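Local coordinates for phosphoglycolate phosphatase (Lactobacillus plantarum, PDB 2HDO), which probably hydrolyses 2-phosphoglycolate to glycolate and inorganic phosphate, as a haloacid dehalogenase-like hydrolase, at residues A[140-143]-A[144-148]. Numbering follows the deposited sequence.
Sequences DPLP and LLTAL
Leu-142 and Thr-146, one helical turn apart, meet through the backbone carbonyl of the first and the hydroxyl of the second, a worked example of a helical threonine bonding back to the carbonyl one turn earlier. The helix, 142-150, packs against the parallel sheet of the HAD core. Its backbone bonds are of the i to i+4 kind: Leu-145 N donates to Pro-141 O at 3.0 Å with an N-H...O angle of 168°, and Ala-147 N reaches Pro-143 O at 3.2 Å. Pro-141 and Pro-143 have no N-H to offer, which costs little at a helix start, where the N-H groups have no preceding helical carbonyl to meet. Ahead of the turn that leads into the helix, Asp-140 supplies a capping bond: its OD1 takes the N-H of Leu-142 on the anti side of the carboxylate, 2.9 Å from Leu-142 N.

Between the two segments, the side-chain hydrogen bond comes from Thr-146. With OG1 set beside its own backbone N (chi1 -62°), the hydroxyl turns back along the helix and donates to Leu-142 O from above the carbonyl plane, while Thr-146 N gives the same oxygen a second bond of 2.8 Å. Without the hydroxyl, as with an alanine here, Leu-142 O would probably lose one of its two donors from this residue, keeping the backbone N-H. Apolar contact is lighter: Leu-145 extends CD1 to Pro-141 CB at 4.0 Å, and both side chains also touch Ala-174 of helix 165-174. Farther round, Pro-143 and Ala-147 touch Ile-129 of strand 125-129, and Leu-144 reaches Met-8 of strand 6-9. Leu-142 CD1 comes within 3.5 Å of Thr-146 OG1, the same hydroxyl oxygen that lies 2.7 Å from Leu-142 O.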
# COMPACT_ATOMS: atom_id res chain seq x y z
N ASP A 140 10.29 -2.55 -7.51
CA ASP A 140 10.96 -1.70 -8.50
C ASP A 140 10.64 -0.22 -8.15
O ASP A 140 9.51 0.09 -7.70
CB ASP A 140 10.49 -2.01 -9.91
CG ASP A 140 11.35 -1.37 -10.97
OD1 ASP A 140 11.22 -0.16 -11.29
OD2 ASP A 140 12.24 -2.09 -11.48
N PRO A 141 11.63 0.68 -8.29
CA PRO A 141 11.39 2.09 -7.95
C PRO A 141 10.50 2.89 -8.92
O PRO A 141 10.01 3.96 -8.55
CB PRO A 141 12.79 2.68 -7.92
CG PRO A 141 13.59 1.80 -8.85
CD PRO A 141 13.04 0.44 -8.66
N LEU A 142 10.28 2.38 -10.13
CA LEU A 142 9.59 3.14 -11.18
C LEU A 142 8.22 3.70 -10.74
O LEU A 142 7.94 4.86 -11.02
CB LEU A 142 9.40 2.27 -12.40
CG LEU A 142 8.75 2.99 -13.59
CD1 LEU A 142 9.61 4.17 -13.94
CD2 LEU A 142 8.55 2.04 -14.74
N PRO A 143 7.37 2.89 -10.07
CA PRO A 143 6.08 3.49 -9.70
C PRO A 143 6.22 4.72 -8.76
O PRO A 143 5.50 5.70 -8.93
CB PRO A 143 5.35 2.34 -8.99
CG PRO A 143 6.07 1.07 -9.42
CD PRO A 143 7.47 1.48 -9.64
N LEU A 144 7.13 4.66 -7.78
CA LEU A 144 7.36 5.80 -6.89
C LEU A 144 7.97 7.00 -7.62
O LEU A 144 7.55 8.13 -7.45
CB LEU A 144 8.24 5.38 -5.71
CG LEU A 144 8.61 6.42 -4.69
CD1 LEU A 144 7.39 7.21 -4.24
CD2 LEU A 144 9.31 5.79 -3.49
N LEU A 145 8.94 6.73 -8.48
CA LEU A 145 9.59 7.79 -9.20
C LEU A 145 8.59 8.41 -10.20
O LEU A 145 8.64 9.59 -10.45
CB LEU A 145 10.83 7.26 -9.91
CG LEU A 145 11.97 6.95 -8.95
CD1 LEU A 145 13.11 6.26 -9.69
CD2 LEU A 145 12.47 8.21 -8.26
N THR A 146 7.68 7.62 -10.75
CA THR A 146 6.69 8.16 -11.67
C THR A 146 5.77 9.12 -10.95
O THR A 146 5.50 10.21 -11.43
CB THR A 146 5.94 7.01 -12.36
OG1 THR A 146 6.88 6.23 -13.11
CG2 THR A 146 4.87 7.53 -13.29
N ALA A 147 5.35 8.76 -9.75
CA ALA A 147 4.47 9.61 -8.96
C ALA A 147 5.15 10.92 -8.67
O ALA A 147 4.57 12.00 -8.85
CB ALA A 147 4.07 8.89 -7.63
N LEU A 148 6.41 10.86 -8.26
CA LEU A 148 7.10 12.09 -7.93
C LEU A 148 7.37 13.01 -9.14
O LEU A 148 7.25 14.21 -9.04
CB LEU A 148 8.41 11.79 -7.20
CG LEU A 148 8.27 11.12 -5.85
CD1 LEU A 148 9.62 10.73 -5.33
CD2 LEU A 148 7.48 12.05 -4.89